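PDB 2O57: putative sarcosine dimethylglycine methyltransferase from Galdieria sulphuraria, which probably transfers methyl groups from S-adenosylmethionine to sarcosine or dimethylglycine. Local coordinates for residues 87-92 / 171-176; 109-114 / 143-148. All coordinates share one frame; numbering follows the deposited sequence. Where two conformers were deposited one is given.

Interaction 1: 87-92 / 171-176; sequences LDLGAG and QECARV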
loop_
_atom_site.group_PDB
_atom_site.type_symbol
_atom_site.label_atom_id
_atom_site.label_comp_id
_atom_site.label_asym_id
_atom_site.label_seq_id
_atom_site.Cartn_x
_atom_site.Cartn_y
_atom_site.Cartn_z
ATOM N N LEU A 87 0.784 -5.999 20.806
ATOM C CA LEU A 87 1.483 -4.918 21.452
ATOM C C LEU A 87 1.309 -3.656 20.619
ATOM O O LEU A 87 1.614 -3.642 19.391
ATOM C CB LEU A 87 2.965 -5.295 21.580
ATOM C CG LEU A 87 3.892 -4.197 22.084
ATOM C CD1 LEU A 87 3.493 -3.736 23.534
ATOM C CD2 LEU A 87 5.363 -4.583 21.953
ATOM N N ASP A 88 0.794 -2.590 21.246
ATOM C CA ASP A 88 0.632 -1.329 20.510
ATOM C C ASP A 88 1.748 -0.387 20.938
ATOM O O ASP A 88 1.752 0.099 22.075
ATOM C CB ASP A 88 -0.747 -0.686 20.722
ATOM C CG ASP A 88 -0.948 0.600 19.889
ATOM O OD1 ASP A 88 0.029 1.204 19.364
ATOM O OD2 ASP A 88 -2.110 1.009 19.778
ATOM N N LEU A 89 2.693 -0.146 20.018
ATOM C CA LEU A 89 3.841 0.707 20.279
ATOM C C LEU A 89 3.489 2.155 19.932
ATOM O O LEU A 89 3.289 2.504 18.764
ATOM C CB LEU A 89 5.067 0.202 19.495
ATOM C CG LEU A 89 5.728 -1.102 19.942
ATOM C CD1 LEU A 89 6.878 -1.442 19.022
ATOM C CD2 LEU A 89 6.298 -0.970 21.383
ATOM N N GLY A 90 3.371 2.988 20.946
ATOM C CA GLY A 90 3.019 4.395 20.751
ATOM C C GLY A 90 1.511 4.531 20.769
ATOM O O GLY A 90 0.929 5.215 19.941
ATOM N N ALA A 91 0.872 3.881 21.739
ATOM C CA ALA A 91 -0.577 3.728 21.725
ATOM C C ALA A 91 -1.443 5.007 21.926
ATOM O O ALA A 91 -2.647 4.975 21.713
ATOM C CB ALA A 91 -0.947 2.651 22.747
ATOM N N GLY A 92 -0.841 6.099 22.394
ATOM C CA GLY A 92 -1.549 7.369 22.622
ATOM C C GLY A 92 -2.628 7.152 23.655
ATOM O O GLY A 92 -2.364 6.601 24.723
ATOM N N GLN A 171 15.243 -4.275 16.849
ATOM C CA GLN A 171 15.754 -5.418 17.624
ATOM C C GLN A 171 14.729 -5.821 18.718
ATOM O O GLN A 171 14.519 -7.014 18.981
ATOM C CB GLN A 171 17.123 -5.097 18.260
ATOM C CG GLN A 171 18.280 -5.121 17.250
ATOM C CD GLN A 171 19.578 -4.635 17.833
ATOM O OE1 GLN A 171 19.588 -3.829 18.758
ATOM N NE2 GLN A 171 20.688 -5.116 17.293
ATOM N N GLU A 172 14.186 -4.822 19.407
ATOM C CA GLU A 172 13.175 -5.053 20.443
ATOM C C GLU A 172 11.898 -5.625 19.850
ATOM O O GLU A 172 11.309 -6.519 20.431
ATOM C CB GLU A 172 12.863 -3.772 21.230
ATOM C CG GLU A 172 13.967 -3.378 22.234
ATOM C CD GLU A 172 14.059 -4.421 23.322
ATOM O OE1 GLU A 172 13.245 -4.374 24.268
ATOM O OE2 GLU A 172 14.918 -5.310 23.226
ATOM N N CYS A 173 11.465 -5.086 18.702
ATOM C CA CYS A 173 10.270 -5.625 18.022
ATOM C C CYS A 173 10.442 -7.122 17.725
ATOM O O CYS A 173 9.544 -7.932 18.033
ATOM C CB CYS A 173 9.915 -4.845 16.757
ATOM S SG CYS A 173 9.268 -3.154 17.081
ATOM N N ALA A 174 11.586 -7.485 17.140
ATOM C CA ALA A 174 11.837 -8.867 16.819
ATOM C C ALA A 174 11.925 -9.740 18.072
ATOM O O ALA A 174 11.338 -10.815 18.107
ATOM C CB ALA A 174 13.069 -9.030 15.915
ATOM N N ARG A 175 12.599 -9.242 19.114
ATOM C CA ARG A 175 12.713 -9.962 20.386
ATOM C C ARG A 175 11.351 -10.331 20.988
ATOM O O ARG A 175 11.131 -11.463 21.426
ATOM C CB ARG A 175 13.515 -9.139 21.415
ATOM C CG ARG A 175 13.697 -9.869 22.737
ATOM C CD ARG A 175 14.485 -9.052 23.760
ATOM N NE ARG A 175 13.760 -7.850 24.204
ATOM C CZ ARG A 175 12.779 -7.850 25.104
ATOM N NH1 ARG A 175 12.353 -8.999 25.643
ATOM N NH2 ARG A 175 12.224 -6.699 25.463
ATOM N N VAL A 176 10.439 -9.369 21.027
ATOM C CA VAL A 176 9.178 -9.606 21.713
ATOM C C VAL A 176 8.115 -10.315 20.873
ATOM O O VAL A 176 7.114 -10.772 21.394
ATOM C CB VAL A 176 8.626 -8.333 22.393
ATOM C CG1 VAL A 176 9.676 -7.771 23.389
ATOM C CG2 VAL A 176 8.136 -7.258 21.347
#
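Leu89 and Cys173 make the tighter of the two touches between the 87-92 segment, the end of strand 85-89, and the 171-176 segment at the end of helix 166-176. Methyl CD1 of Leu89 lies 3.5 Å from SG of Cys173, a close apolar meeting of methyl and sulfur. The first torsion of Cys173 (-70°) turns SG away from its carbonyl carbon and out to the strand. Two residues back along the strand, and one helical turn further on, Leu87 CD2 meets Val176 CG2 more loosely at 3.9 Å, the two side chains crossing at about a right angle. Leu87 reaches the helix with CG opposite its backbone N (chi1 173°). All four residues are buried, and no hydrogen bond links the segments; strand 151-157 lends Ile154 to both Leu89 and Cys173.

Against this buried apolar part stands the partly exposed Arg175, whose guanidinium takes no part in the touches between strand and helix. It holds Glu172 side-on: NH2 donates to OE1 at 2.8 Å and NE to OE2 at 3.0 Å. Both acceptors lie almost in the guanidinium plane and are met on their syn sides, tilted out of the carboxylate plane. Val176 CG1 lies over one face of the guanidinium, toward its rim, while CG2 of the same residue meets Leu87. Arg175 also forms a salt bridge with Asp148.

Beyond Leu89 the chain turns through Gly90 and Gly92, consistent with a glycine-rich cofactor-binding loop. Helix 166-176, connecting strands 151-157 and 181-190, covers one side of the parallel part of the sheet, as in the Rossmann-like methyltransferase fold.

Interaction 2: 109-114 / 143-148; sequences DCLNIA and EIPCED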
loop_
_atom_site.group_PDB
_atom_site.type_symbol
_atom_site.label_atom_id
_atom_site.label_comp_id
_atom_site.label_asym_id
_atom_site.label_seq_id
_atom_site.Cartn_x
_atom_site.Cartn_y
_atom_site.Cartn_z
ATOM N N ASP A 109 -1.627 -5.013 24.692
ATOM C CA ASP A 109 -0.837 -4.257 25.664
ATOM C C ASP A 109 -0.384 -2.975 24.965
ATOM O O ASP A 109 0.234 -3.039 23.899
ATOM C CB ASP A 109 0.390 -5.030 26.116
ATOM C CG ASP A 109 0.043 -6.269 26.927
ATOM O OD1 ASP A 109 -1.047 -6.345 27.516
ATOM O OD2 ASP A 109 0.885 -7.155 27.004
ATOM N N CYS A 110 -0.646 -1.827 25.596
ATOM C CA CYS A 110 -0.231 -0.541 25.049
ATOM C C CYS A 110 1.077 -0.149 25.719
ATOM O O CYS A 110 1.207 -0.276 26.956
ATOM C CB CYS A 110 -1.315 0.527 25.312
ATOM S SG CYS A 110 -2.869 0.250 24.520
ATOM N N LEU A 111 2.051 0.293 24.925
ATOM C CA LEU A 111 3.286 0.851 25.468
ATOM C C LEU A 111 3.377 2.285 25.024
ATOM O O LEU A 111 3.303 2.574 23.825
ATOM C CB LEU A 111 4.531 0.071 25.031
ATOM C CG LEU A 111 5.839 0.495 25.713
ATOM C CD1 LEU A 111 5.803 0.151 27.192
ATOM C CD2 LEU A 111 7.002 -0.251 25.030
ATOM N N ASN A 112 3.518 3.197 25.978
ATOM C CA ASN A 112 3.476 4.600 25.627
ATOM C C ASN A 112 4.320 5.385 26.632
ATOM O O ASN A 112 4.318 5.051 27.828
ATOM C CB ASN A 112 2.014 5.058 25.661
ATOM C CG ASN A 112 1.763 6.345 24.916
ATOM O OD1 ASN A 112 2.038 6.451 23.714
ATOM N ND2 ASN A 112 1.137 7.307 25.591
ATOM N N ILE A 113 5.000 6.418 26.140
ATOM C CA ILE A 113 5.929 7.201 26.949
ATOM C C ILE A 113 5.250 8.335 27.716
ATOM O O ILE A 113 5.844 8.875 28.621
ATOM C CB ILE A 113 7.143 7.748 26.097
ATOM C CG1 ILE A 113 8.352 8.097 26.973
ATOM C CG2 ILE A 113 6.740 8.941 25.200
ATOM C CD1 ILE A 113 9.085 6.882 27.621
ATOM N N ALA A 114 4.024 8.698 27.352
ATOM C CA ALA A 114 3.382 9.870 27.938
ATOM C C ALA A 114 2.447 9.442 29.062
ATOM O O ALA A 114 1.394 8.858 28.810
ATOM C CB ALA A 114 2.655 10.665 26.853
ATOM N N GLU A 143 13.441 -0.356 25.161
ATOM C CA GLU A 143 13.453 -1.312 26.246
ATOM C C GLU A 143 12.027 -1.771 26.565
ATOM O O GLU A 143 11.438 -1.416 27.603
ATOM C CB GLU A 143 14.117 -0.677 27.474
ATOM C CG GLU A 143 14.828 -1.672 28.378
ATOM C CD GLU A 143 15.524 -0.996 29.556
ATOM O OE1 GLU A 143 15.109 -1.269 30.718
ATOM O OE2 GLU A 143 16.459 -0.170 29.328
ATOM N N ILE A 144 11.468 -2.561 25.662
ATOM C CA ILE A 144 10.087 -2.991 25.818
ATOM C C ILE A 144 10.034 -3.846 27.088
ATOM O O ILE A 144 10.773 -4.830 27.196
ATOM C CB ILE A 144 9.567 -3.735 24.566
ATOM C CG1 ILE A 144 9.699 -2.832 23.305
ATOM C CG2 ILE A 144 8.145 -4.203 24.808
ATOM C CD1 ILE A 144 9.270 -3.529 21.950
ATOM N N PRO A 145 9.209 -3.423 28.081
ATOM C CA PRO A 145 9.237 -4.059 29.399
ATOM C C PRO A 145 8.429 -5.347 29.365
ATOM O O PRO A 145 7.409 -5.447 30.041
ATOM C CB PRO A 145 8.573 -3.003 30.309
ATOM C CG PRO A 145 7.541 -2.338 29.402
ATOM C CD PRO A 145 8.216 -2.325 28.009
ATOM N N CYS A 146 8.858 -6.304 28.535
ATOM C CA CYS A 146 8.132 -7.549 28.289
ATOM C C CYS A 146 9.163 -8.677 28.008
ATOM O O CYS A 146 10.264 -8.374 27.524
ATOM C CB CYS A 146 7.158 -7.362 27.092
ATOM S SG CYS A 146 6.021 -5.835 27.057
ATOM N N GLU A 147 8.781 -9.943 28.233
ATOM C CA GLU A 147 9.626 -11.114 27.912
ATOM C C GLU A 147 9.789 -11.352 26.381
ATOM O O GLU A 147 8.976 -10.880 25.593
ATOM C CB GLU A 147 9.024 -12.394 28.488
ATOM C CG GLU A 147 8.709 -12.394 29.969
ATOM C CD GLU A 147 8.590 -13.820 30.506
ATOM O OE1 GLU A 147 7.603 -14.113 31.241
ATOM O OE2 GLU A 147 9.489 -14.649 30.186
ATOM N N ASP A 148 10.817 -12.111 25.997
ATOM C CA ASP A 148 10.989 -12.574 24.612
ATOM C C ASP A 148 9.798 -13.412 24.177
ATOM O O ASP A 148 9.210 -14.112 25.002
ATOM C CB ASP A 148 12.219 -13.455 24.457
ATOM C CG ASP A 148 13.503 -12.753 24.838
ATOM O OD1 ASP A 148 13.448 -11.650 25.428
ATOM O OD2 ASP A 148 14.564 -13.307 24.519
#
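Leu111 supplies nearly half of the surface buried here, and its two methyl groups meet Pro145 and Ile144 of the loop between strands 134-138 and 151-157. Leu111 and the proline ring reach toward each other end to end: CD1 of Leu111 lies 3.6 Å from CD of Pro145 and 3.8 Å from its CG. The other methyl, CD2, is also near the ring, 3.8 Å from Pro145 CD, so the fork of the leucine spans the CD corner of the proline. With CG opposite the backbone N (chi1 -172°), the leucine side chain extends from strand 107-112 to the loop.

Ile144 comes in beside the proline at a slant to Leu111. Its CG1 and CG2 both approach Leu111 CD2, each at 4.1 Å, a looser fit than that of the ring. Ile144 is buried and also touches Leu87 and Leu89 of the neighbouring strand 85-89, whereas Pro145 is exposed and sits at the margin of the contact.

Pro145 is the centre of an inverse gamma turn, in which Cys146 N makes a weak hydrogen bond to Ile144 O at 2.8 Å. Two residues of this turn, Ile144 and Pro145, meet the same leucine. Backbone polar atoms of the loop find partners in helix 166-176: Ile144 N donates to Glu172 OE1, and Cys146 O accepts from Arg175 NH1.

Across the interface itself there is no hydrogen bond or ion pair. Its chemistry is thus entirely apolar, implying that shape and exclusion of water hold loop to strand, while directional bonding fixes the loop to the helix.

In the fold
Interactions 1 and 2 rest on neighbouring parallel strands, 85-89 and 107-112, joined by backbone bonds from Asp88 to Asp109 and Leu111; their centres are about 6 Å apart. Interaction 1 sets a helix against the sheet with four buried residues and lies deeper, whereas interaction 2 sets an irregular loop there and ends at an exposed proline. Both are apolar across their own segments. Their polar link is between the non-strand halves, where the ion pair of helix 166-176 and the 143-148 loop are joined by polar bonds. At the C-terminal ends of the two strands, Asn112 OD1 accepts from Gly92 N, tying the glycine-rich turn to strand 107-112.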